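Local coordinates for protein transcription termination factor FttA (PDB 3AF6) that probably cleaves single-stranded RNA at a centre of two zinc ions and helps terminate transcription in the archaeon Pyrococcus horikoshii, at residues N380-M391 and L600-R608; L537-V548 and I579-I588. All coordinates share one frame; numbering follows the deposited sequence.

Contact 1 (N380-M391 and L600-R608); sequences NAKFPRLETLVM and LMNYVAKVR
Tyr603, near the end of helix 600-606, points its phenol at the loop before strand 388-391, and its OH donates a hydrogen bond to Asn380 O at 2.7 Å. The hydroxyl lies in the plane of that carbonyl, on a lone pair, and the carbonyl oxygen in turn sits at the edge of the tyrosine ring. With CG anti to the backbone N (chi1 -176°), the ring leans across the loop: Ala381 CB approaches CE1 of Tyr603 obliquely at 3.7 Å, while Leu389 CD2 meets the ring edge at CE2. Phe383 crosses Tyr603 at about a right angle, its CE2 edge 3.6 Å from Tyr603 OH. Phe368 and Phe370 add further rings around the tyrosine.

Past the helix end the backbone takes over. Arg608 N donates to Ala381 O at 2.9 Å, and Arg608 O receives the amide of Phe383, N to O, also at 2.9 Å. Arg608 therefore spends both its amide and its carbonyl on the loop, in a single bridge centred on Lys382. Each of the two acceptors also takes a CA-H contact, Ala381 O from Val607 and Arg608 O from Lys382. The amide of Val607 is still held by the helical carbonyl of Tyr603. Beyond this bridge, toward strand 388-391, the contact is apolar: Val607 CG2 abuts Leu386 CD2 at 3.5 Å, and the sulfur of Met391, its SD, rests on Val604 CG2 at 3.9 Å.

Helix and strand run antiparallel at 165°, their axes 11.5 Å apart, and strand 388-392 lies beside strand 613-617, which follows the helix. This is the helix-on-sheet layering of the metallo-beta-lactamase fold, here joining its N- and C-terminal portions close to the zinc site.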
loop_
_atom_site.group_PDB
_atom_site.type_symbol
_atom_site.label_atom_id
_atom_site.label_comp_id
_atom_site.label_asym_id
_atom_site.label_seq_id
_atom_site.Cartn_x
_atom_site.Cartn_y
_atom_site.Cartn_z
ATOM N N ASN A 380 3.306 14.585 -1.365
ATOM C CA ASN A 380 4.425 15.275 -1.964
ATOM C C ASN A 380 3.885 16.084 -3.140
ATOM O O ASN A 380 3.080 15.586 -3.923
ATOM C CB ASN A 380 5.455 14.266 -2.451
ATOM C CG ASN A 380 6.576 14.919 -3.212
ATOM O OD1 ASN A 380 6.931 14.481 -4.305
ATOM N ND2 ASN A 380 7.143 15.978 -2.642
ATOM N N ALA A 381 4.321 17.333 -3.260
ATOM C CA ALA A 381 3.854 18.193 -4.336
ATOM C C ALA A 381 5.023 18.719 -5.148
ATOM O O ALA A 381 4.868 19.624 -5.972
ATOM C CB ALA A 381 3.054 19.348 -3.764
ATOM N N LYS A 382 6.197 18.147 -4.917
ATOM C CA LYS A 382 7.385 18.584 -5.626
ATOM C C LYS A 382 8.068 17.420 -6.333
ATOM O O LYS A 382 8.332 16.385 -5.731
ATOM C CB LYS A 382 8.363 19.265 -4.656
ATOM C CG LYS A 382 9.643 19.720 -5.342
ATOM C CD LYS A 382 10.554 20.561 -4.453
ATOM C CE LYS A 382 11.756 21.071 -5.260
ATOM N NZ LYS A 382 12.560 22.082 -4.522
ATOM N N PHE A 383 8.350 17.605 -7.619
ATOM C CA PHE A 383 8.982 16.566 -8.421
ATOM C C PHE A 383 10.088 17.216 -9.232
ATOM O O PHE A 383 10.041 18.420 -9.501
ATOM C CB PHE A 383 7.954 15.941 -9.383
ATOM C CG PHE A 383 6.729 15.410 -8.700
ATOM C CD1 PHE A 383 6.728 14.135 -8.138
ATOM C CD2 PHE A 383 5.589 16.210 -8.572
ATOM C CE1 PHE A 383 5.611 13.663 -7.453
ATOM C CE2 PHE A 383 4.463 15.755 -7.890
ATOM C CZ PHE A 383 4.466 14.482 -7.327
ATOM N N PRO A 384 11.102 16.439 -9.632
ATOM C CA PRO A 384 12.175 17.055 -10.419
ATOM C C PRO A 384 11.666 17.592 -11.750
ATOM O O PRO A 384 12.078 18.668 -12.200
ATOM C CB PRO A 384 13.208 15.927 -10.565
ATOM C CG PRO A 384 12.459 14.676 -10.200
ATOM C CD PRO A 384 11.483 15.103 -9.157
ATOM N N ARG A 385 10.752 16.848 -12.363
ATOM C CA ARG A 385 10.143 17.234 -13.633
ATOM C C ARG A 385 8.714 16.736 -13.618
ATOM O O ARG A 385 8.413 15.751 -12.953
ATOM C CB ARG A 385 10.905 16.608 -14.797
ATOM C CG ARG A 385 12.269 17.238 -15.040
ATOM C CD ARG A 385 12.165 18.510 -15.870
ATOM N NE ARG A 385 12.571 18.290 -17.258
ATOM C CZ ARG A 385 11.855 17.633 -18.165
ATOM N NH1 ARG A 385 12.324 17.487 -19.392
ATOM N NH2 ARG A 385 10.671 17.134 -17.851
ATOM N N LEU A 386 7.829 17.407 -14.344
ATOM C CA LEU A 386 6.439 16.991 -14.362
ATOM C C LEU A 386 5.626 17.601 -15.482
ATOM O O LEU A 386 5.107 18.702 -15.326
ATOM C CB LEU A 386 5.769 17.348 -13.030
ATOM C CG LEU A 386 4.282 16.987 -12.878
ATOM C CD1 LEU A 386 4.082 15.486 -13.089
ATOM C CD2 LEU A 386 3.796 17.396 -11.495
ATOM N N GLU A 387 5.494 16.887 -16.597
ATOM C CA GLU A 387 4.701 17.390 -17.717
ATOM C C GLU A 387 3.235 16.997 -17.606
ATOM O O GLU A 387 2.359 17.818 -17.872
ATOM C CB GLU A 387 5.239 16.886 -19.054
ATOM C CG GLU A 387 6.475 17.610 -19.531
ATOM C CD GLU A 387 7.682 17.336 -18.664
ATOM O OE1 GLU A 387 8.404 18.308 -18.348
ATOM O OE2 GLU A 387 7.916 16.156 -18.309
ATOM N N THR A 388 2.971 15.750 -17.207
ATOM C CA THR A 388 1.597 15.254 -17.087
ATOM C C THR A 388 1.213 14.736 -15.686
ATOM O O THR A 388 1.892 13.871 -15.105
ATOM C CB THR A 388 1.321 14.110 -18.107
ATOM O OG1 THR A 388 1.624 14.557 -19.431
ATOM C CG2 THR A 388 -0.147 13.675 -18.051
ATOM N N LEU A 389 0.098 15.247 -15.170
ATOM C CA LEU A 389 -0.391 14.837 -13.865
ATOM C C LEU A 389 -1.746 14.134 -13.940
ATOM O O LEU A 389 -2.724 14.707 -14.412
ATOM C CB LEU A 389 -0.517 16.044 -12.932
ATOM C CG LEU A 389 -1.051 15.676 -11.540
ATOM C CD1 LEU A 389 -0.069 14.712 -10.895
ATOM C CD2 LEU A 389 -1.232 16.919 -10.667
ATOM N N VAL A 390 -1.798 12.890 -13.474
ATOM C CA VAL A 390 -3.055 12.137 -13.462
ATOM C C VAL A 390 -3.447 12.183 -11.997
ATOM O O VAL A 390 -2.698 11.683 -11.163
ATOM C CB VAL A 390 -2.856 10.650 -13.884
ATOM C CG1 VAL A 390 -4.194 9.943 -13.932
ATOM C CG2 VAL A 390 -2.155 10.571 -15.232
ATOM N N MET A 391 -4.596 12.779 -11.684
ATOM C CA MET A 391 -5.018 12.906 -10.290
ATOM C C MET A 391 -6.420 12.377 -9.999
ATOM O O MET A 391 -7.270 12.332 -10.883
ATOM C CB MET A 391 -4.922 14.377 -9.850
ATOM C CG MET A 391 -5.955 15.308 -10.493
ATOM S SD MET A 391 -5.731 17.074 -10.087
ATOM C CE MET A 391 -5.790 17.048 -8.300
ATOM N N LEU A 600 -7.951 19.477 -3.512
ATOM C CA LEU A 600 -7.556 19.077 -4.853
ATOM C C LEU A 600 -7.139 20.307 -5.653
ATOM O O LEU A 600 -6.082 20.317 -6.274
ATOM C CB LEU A 600 -8.697 18.332 -5.560
ATOM C CG LEU A 600 -9.162 16.976 -4.988
ATOM C CD1 LEU A 600 -10.448 16.572 -5.690
ATOM C CD2 LEU A 600 -8.096 15.893 -5.153
ATOM N N MET A 601 -7.955 21.354 -5.625
ATOM C CA MET A 601 -7.616 22.555 -6.367
ATOM C C MET A 601 -6.301 23.099 -5.840
ATOM O O MET A 601 -5.408 23.465 -6.613
ATOM C CB MET A 601 -8.713 23.610 -6.228
ATOM C CG MET A 601 -10.027 23.276 -6.945
ATOM S SD MET A 601 -9.954 23.207 -8.779
ATOM C CE MET A 601 -9.983 24.946 -9.215
ATOM N N ASN A 602 -6.169 23.126 -4.521
ATOM C CA ASN A 602 -4.956 23.644 -3.900
ATOM C C ASN A 602 -3.728 22.813 -4.251
ATOM O O ASN A 602 -2.614 23.326 -4.271
ATOM C CB ASN A 602 -5.127 23.714 -2.382
ATOM C CG ASN A 602 -3.890 24.240 -1.683
ATOM O OD1 ASN A 602 -3.416 23.648 -0.716
ATOM N ND2 ASN A 602 -3.361 25.354 -2.167
ATOM N N TYR A 603 -3.921 21.529 -4.529
ATOM C CA TYR A 603 -2.792 20.679 -4.890
ATOM C C TYR A 603 -2.285 21.094 -6.263
ATOM O O TYR A 603 -1.085 21.032 -6.543
ATOM C CB TYR A 603 -3.192 19.197 -4.939
ATOM C CG TYR A 603 -2.017 18.283 -5.218
ATOM C CD1 TYR A 603 -1.090 17.979 -4.213
ATOM C CD2 TYR A 603 -1.763 17.817 -6.507
ATOM C CE1 TYR A 603 0.068 17.241 -4.489
ATOM C CE2 TYR A 603 -0.617 17.088 -6.795
ATOM C CZ TYR A 603 0.294 16.804 -5.781
ATOM O OH TYR A 603 1.434 16.090 -6.065
ATOM N N VAL A 604 -3.207 21.509 -7.126
ATOM C CA VAL A 604 -2.834 21.920 -8.469
ATOM C C VAL A 604 -2.045 23.212 -8.354
ATOM O O VAL A 604 -0.965 23.348 -8.934
ATOM C CB VAL A 604 -4.079 22.139 -9.362
ATOM C CG1 VAL A 604 -3.649 22.511 -10.775
ATOM C CG2 VAL A 604 -4.927 20.869 -9.387
ATOM N N ALA A 605 -2.582 24.154 -7.589
ATOM C CA ALA A 605 -1.924 25.445 -7.373
ATOM C C ALA A 605 -0.476 25.275 -6.889
ATOM O O ALA A 605 0.439 25.907 -7.420
ATOM C CB ALA A 605 -2.718 26.269 -6.364
ATOM N N LYS A 606 -0.276 24.407 -5.904
ATOM C CA LYS A 606 1.050 24.175 -5.340
ATOM C C LYS A 606 1.960 23.181 -6.069
ATOM O O LYS A 606 3.180 23.282 -5.955
ATOM C CB LYS A 606 0.933 23.700 -3.890
ATOM C CG LYS A 606 0.111 24.583 -2.970
ATOM C CD LYS A 606 0.968 25.641 -2.289
ATOM C CE LYS A 606 0.240 26.258 -1.094
ATOM N NZ LYS A 606 -1.085 26.841 -1.472
ATOM N N VAL A 607 1.410 22.216 -6.798
ATOM C CA VAL A 607 2.288 21.244 -7.443
ATOM C C VAL A 607 3.366 21.918 -8.289
ATOM O O VAL A 607 3.118 22.921 -8.967
ATOM C CB VAL A 607 1.499 20.215 -8.283
ATOM C CG1 VAL A 607 0.769 20.890 -9.411
ATOM C CG2 VAL A 607 2.440 19.156 -8.796
ATOM N N ARG A 608 4.569 21.351 -8.242
ATOM C CA ARG A 608 5.713 21.912 -8.953
ATOM C C ARG A 608 6.646 20.813 -9.472
ATOM O O ARG A 608 6.964 19.861 -8.742
ATOM C CB ARG A 608 6.483 22.816 -7.976
ATOM C CG ARG A 608 7.070 24.063 -8.559
ATOM C CD ARG A 608 5.991 24.987 -9.088
ATOM N NE ARG A 608 5.043 25.416 -8.065
ATOM C CZ ARG A 608 4.062 26.285 -8.298
ATOM N NH1 ARG A 608 3.915 26.805 -9.509
ATOM N NH2 ARG A 608 3.231 26.641 -7.331
#

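Contact 2 (L537-V548 and I579-I588); sequences LAPDPKNSIIFV and IKVNMEVHTI
Met583 reaches its thioether into segment 537-548, between Leu537-Ala538 and Asn543-Ile545, with SD against Ile545 CB at 3.8 Å and CE ending on Leu537 CB at 3.7 Å and on Asn543 CB. CG of Met583 is placed between the backbone N and the carbonyl carbon (chi1 71°), and a bend at the far end turns the methyl onto these residues. Next to it Ala538 O takes two amides, that of Met583 at a modest tilt and that of Asn582 from well above the carbonyl plane. Ala538 CB touches Ile579 CG2.

From Ser544 and Glu584 onward the segments become parallel strands, inclined by 20° and laced by backbone bonds such as His586 N to Ile545 O at 2.8 Å. These are the last two strands of the six-stranded parallel sheet of the beta-CASP domain, with 584-587 at its margin; the chain between them passes through helix 556-561 and the hairpin 566-580.

On the face carrying Ile545 and Phe547, Ile545 CG2 packs on Val585 CG2, and Val585 CG1 comes to the edge of the Phe547 ring at CE2, 3.9 Å away. Thr587 OG1 lies near the same ring's plane and is bonded to Gln561.

The other face is polar at its start. His586 NE2 donates to Glu584 OE1 at 3.1 Å; OE1 lies in the imidazole plane, but NE2 stands above the carboxylate plane. Arg422 forms a salt bridge with Glu584 OE1. Ser544 OG, 3.3 Å from Glu584 CB, is hydrogen-bonded to Thr419. Farther along, the side chains of Ile546 and Ile588 cross at a slant, with Ile546 CG2 3.6 Å from Ile588 CG1, and helix 405-420 packs on both isoleucines.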
loop_
_atom_site.group_PDB
_atom_site.type_symbol
_atom_site.label_atom_id
_atom_site.label_comp_id
_atom_site.label_asym_id
_atom_site.label_seq_id
_atom_site.Cartn_x
_atom_site.Cartn_y
_atom_site.Cartn_z
ATOM N N LEU A 537 -28.076 -4.534 14.617
ATOM C CA LEU A 537 -28.324 -3.305 15.360
ATOM C C LEU A 537 -29.387 -2.426 14.702
ATOM O O LEU A 537 -30.117 -1.709 15.382
ATOM C CB LEU A 537 -27.019 -2.520 15.528
ATOM C CG LEU A 537 -25.862 -3.248 16.228
ATOM C CD1 LEU A 537 -24.664 -2.333 16.318
ATOM C CD2 LEU A 537 -26.278 -3.685 17.620
ATOM N N ALA A 538 -29.487 -2.510 13.380
ATOM C CA ALA A 538 -30.432 -1.701 12.610
ATOM C C ALA A 538 -31.797 -1.420 13.247
ATOM O O ALA A 538 -32.228 -0.270 13.319
ATOM C CB ALA A 538 -30.627 -2.321 11.223
ATOM N N PRO A 539 -32.502 -2.467 13.708
ATOM C CA PRO A 539 -33.819 -2.275 14.324
ATOM C C PRO A 539 -33.875 -1.334 15.529
ATOM O O PRO A 539 -34.722 -0.446 15.583
ATOM C CB PRO A 539 -34.237 -3.698 14.688
ATOM C CG PRO A 539 -33.589 -4.509 13.625
ATOM C CD PRO A 539 -32.204 -3.903 13.567
ATOM N N ASP A 540 -32.973 -1.527 16.488
ATOM C CA ASP A 540 -32.958 -0.710 17.699
ATOM C C ASP A 540 -32.473 0.733 17.498
ATOM O O ASP A 540 -31.337 0.971 17.075
ATOM C CB ASP A 540 -32.101 -1.392 18.766
ATOM C CG ASP A 540 -32.316 -0.806 20.144
ATOM O OD1 ASP A 540 -33.019 0.229 20.249
ATOM O OD2 ASP A 540 -31.780 -1.380 21.119
ATOM N N PRO A 541 -33.334 1.719 17.813
ATOM C CA PRO A 541 -32.985 3.138 17.668
ATOM C C PRO A 541 -32.060 3.672 18.772
ATOM O O PRO A 541 -31.748 4.860 18.814
ATOM C CB PRO A 541 -34.348 3.823 17.645
ATOM C CG PRO A 541 -35.155 2.964 18.551
ATOM C CD PRO A 541 -34.763 1.564 18.136
ATOM N N LYS A 542 -31.633 2.791 19.671
ATOM C CA LYS A 542 -30.713 3.178 20.736
ATOM C C LYS A 542 -29.318 3.255 20.119
ATOM O O LYS A 542 -28.512 4.122 20.460
ATOM C CB LYS A 542 -30.677 2.124 21.849
ATOM C CG LYS A 542 -31.906 2.049 22.717
ATOM C CD LYS A 542 -31.710 1.020 23.820
ATOM C CE LYS A 542 -32.886 1.027 24.784
ATOM N NZ LYS A 542 -32.683 0.095 25.926
ATOM N N ASN A 543 -29.053 2.326 19.205
ATOM C CA ASN A 543 -27.767 2.234 18.530
ATOM C C ASN A 543 -27.576 3.290 17.449
ATOM O O ASN A 543 -28.537 3.894 16.959
ATOM C CB ASN A 543 -27.608 0.846 17.899
ATOM C CG ASN A 543 -27.755 -0.276 18.904
ATOM O OD1 ASN A 543 -27.045 -0.321 19.915
ATOM N ND2 ASN A 543 -28.675 -1.196 18.631
ATOM N N SER A 544 -26.321 3.493 17.070
ATOM C CA SER A 544 -25.989 4.459 16.038
ATOM C C SER A 544 -24.959 3.923 15.058
ATOM O O SER A 544 -24.101 3.108 15.414
ATOM C CB SER A 544 -25.456 5.753 16.668
ATOM O OG SER A 544 -26.518 6.626 17.013
ATOM N N ILE A 545 -25.060 4.375 13.814
ATOM C CA ILE A 545 -24.099 3.982 12.798
ATOM C C ILE A 545 -23.495 5.273 12.238
ATOM O O ILE A 545 -24.214 6.224 11.929
ATOM C CB ILE A 545 -24.761 3.132 11.678
ATOM C CG1 ILE A 545 -23.670 2.507 10.809
ATOM C CG2 ILE A 545 -25.717 3.982 10.849
ATOM C CD1 ILE A 545 -24.190 1.536 9.771
ATOM N N ILE A 546 -22.172 5.312 12.139
ATOM C CA ILE A 546 -21.476 6.493 11.642
ATOM C C ILE A 546 -20.575 6.168 10.451
ATOM O O ILE A 546 -19.631 5.388 10.568
ATOM C CB ILE A 546 -20.590 7.117 12.757
ATOM C CG1 ILE A 546 -21.445 7.490 13.970
ATOM C CG2 ILE A 546 -19.877 8.347 12.230
ATOM C CD1 ILE A 546 -20.629 7.940 15.163
ATOM N N PHE A 547 -20.863 6.762 9.304
ATOM C CA PHE A 547 -20.028 6.531 8.129
ATOM C C PHE A 547 -18.920 7.573 8.163
ATOM O O PHE A 547 -19.187 8.770 8.298
ATOM C CB PHE A 547 -20.856 6.650 6.838
ATOM C CG PHE A 547 -21.867 5.547 6.675
ATOM C CD1 PHE A 547 -21.452 4.240 6.420
ATOM C CD2 PHE A 547 -23.225 5.796 6.854
ATOM C CE1 PHE A 547 -22.375 3.193 6.352
ATOM C CE2 PHE A 547 -24.151 4.758 6.788
ATOM C CZ PHE A 547 -23.722 3.453 6.537
ATOM N N VAL A 548 -17.678 7.106 8.069
ATOM C CA VAL A 548 -16.518 7.984 8.107
ATOM C C VAL A 548 -15.673 7.790 6.860
ATOM O O VAL A 548 -14.481 8.098 6.838
ATOM C CB VAL A 548 -15.646 7.694 9.344
ATOM C CG1 VAL A 548 -16.451 7.908 10.613
ATOM C CG2 VAL A 548 -15.115 6.271 9.274
ATOM N N ILE A 579 -33.968 -6.068 6.283
ATOM C CA ILE A 579 -33.489 -5.451 7.514
ATOM C C ILE A 579 -34.199 -4.127 7.724
ATOM O O ILE A 579 -34.226 -3.273 6.836
ATOM C CB ILE A 579 -31.965 -5.185 7.492
ATOM C CG1 ILE A 579 -31.191 -6.498 7.424
ATOM C CG2 ILE A 579 -31.551 -4.451 8.748
ATOM C CD1 ILE A 579 -31.325 -7.213 6.109
ATOM N N LYS A 580 -34.779 -3.966 8.906
ATOM C CA LYS A 580 -35.495 -2.747 9.255
ATOM C C LYS A 580 -34.496 -1.765 9.884
ATOM O O LYS A 580 -34.018 -1.990 10.996
ATOM C CB LYS A 580 -36.614 -3.094 10.242
ATOM C CG LYS A 580 -37.565 -1.957 10.574
ATOM C CD LYS A 580 -38.540 -2.379 11.675
ATOM C CE LYS A 580 -39.510 -1.260 12.039
ATOM N NZ LYS A 580 -40.293 -1.579 13.270
ATOM N N VAL A 581 -34.171 -0.689 9.171
ATOM C CA VAL A 581 -33.213 0.290 9.688
ATOM C C VAL A 581 -33.879 1.370 10.534
ATOM O O VAL A 581 -34.561 2.255 10.004
ATOM C CB VAL A 581 -32.429 0.996 8.551
ATOM C CG1 VAL A 581 -31.346 1.885 9.142
ATOM C CG2 VAL A 581 -31.808 -0.030 7.623
ATOM N N ASN A 582 -33.678 1.291 11.847
ATOM C CA ASN A 582 -34.243 2.273 12.769
ATOM C C ASN A 582 -33.134 3.035 13.488
ATOM O O ASN A 582 -33.288 4.212 13.800
ATOM C CB ASN A 582 -35.139 1.590 13.802
ATOM C CG ASN A 582 -36.196 0.721 13.166
ATOM O OD1 ASN A 582 -36.877 1.138 12.227
ATOM N ND2 ASN A 582 -36.347 -0.494 13.675
ATOM N N MET A 583 -32.025 2.347 13.755
ATOM C CA MET A 583 -30.867 2.935 14.420
ATOM C C MET A 583 -30.560 4.270 13.747
ATOM O O MET A 583 -30.971 4.490 12.604
ATOM C CB MET A 583 -29.659 2.009 14.264
ATOM C CG MET A 583 -29.111 1.964 12.833
ATOM S SD MET A 583 -27.709 0.844 12.556
ATOM C CE MET A 583 -26.870 0.895 14.154
ATOM N N GLU A 584 -29.842 5.151 14.443
ATOM C CA GLU A 584 -29.489 6.452 13.873
ATOM C C GLU A 584 -28.392 6.356 12.822
ATOM O O GLU A 584 -27.407 5.640 13.000
ATOM C CB GLU A 584 -29.024 7.422 14.960
ATOM C CG GLU A 584 -30.143 8.138 15.695
ATOM C CD GLU A 584 -29.670 9.439 16.313
ATOM O OE1 GLU A 584 -28.687 9.402 17.087
ATOM O OE2 GLU A 584 -30.275 10.496 16.016
ATOM N N VAL A 585 -28.564 7.103 11.737
ATOM C CA VAL A 585 -27.591 7.116 10.646
ATOM C C VAL A 585 -26.869 8.467 10.576
ATOM O O VAL A 585 -27.484 9.493 10.264
ATOM C CB VAL A 585 -28.288 6.847 9.276
ATOM C CG1 VAL A 585 -27.243 6.734 8.171
ATOM C CG2 VAL A 585 -29.129 5.577 9.350
ATOM N N HIS A 586 -25.569 8.462 10.862
ATOM C CA HIS A 586 -24.768 9.687 10.832
ATOM C C HIS A 586 -23.613 9.582 9.843
ATOM O O HIS A 586 -23.031 8.508 9.666
ATOM C CB HIS A 586 -24.178 9.978 12.214
ATOM C CG HIS A 586 -25.200 10.199 13.279
ATOM N ND1 HIS A 586 -26.028 11.301 13.299
ATOM C CD2 HIS A 586 -25.540 9.453 14.355
ATOM C CE1 HIS A 586 -26.835 11.224 14.341
ATOM N NE2 HIS A 586 -26.559 10.111 14.999
ATOM N N THR A 587 -23.271 10.700 9.212
ATOM C CA THR A 587 -22.161 10.723 8.271
ATOM C C THR A 587 -21.168 11.807 8.678
ATOM O O THR A 587 -21.499 12.990 8.691
ATOM C CB THR A 587 -22.631 11.001 6.819
ATOM O OG1 THR A 587 -23.431 9.908 6.350
ATOM C CG2 THR A 587 -21.436 11.159 5.893
ATOM N N ILE A 588 -19.954 11.395 9.025
ATOM C CA ILE A 588 -18.908 12.330 9.413
ATOM C C ILE A 588 -17.778 12.116 8.420
ATOM O O ILE A 588 -17.031 11.153 8.540
ATOM C CB ILE A 588 -18.367 12.033 10.835
ATOM C CG1 ILE A 588 -19.515 11.943 11.845
ATOM C CG2 ILE A 588 -17.397 13.127 11.252
ATOM C CD1 ILE A 588 -20.254 13.231 12.057
#

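Overall arrangement
Following the chain from the N terminus, the metallo-beta-lactamase part first supplies residues 380-391, whose partner comes only after the chain has crossed into the beta-CASP domain and returned. In that domain residues 537-548 meet 579-588 after an excursion of only 30 residues, so contact 2 closes a short local loop inside the much longer one, 208 residues, that contact 1 closes. The two loops nest and do not cross. Strand 584-587 leads on to helix 597-606, by which the chain re-enters the catalytic fold. Contact 2 joins strands within the inserted domain, whereas contact 1 rejoins the fold that the insertion interrupts; their nearest atoms remain about 16 Å apart.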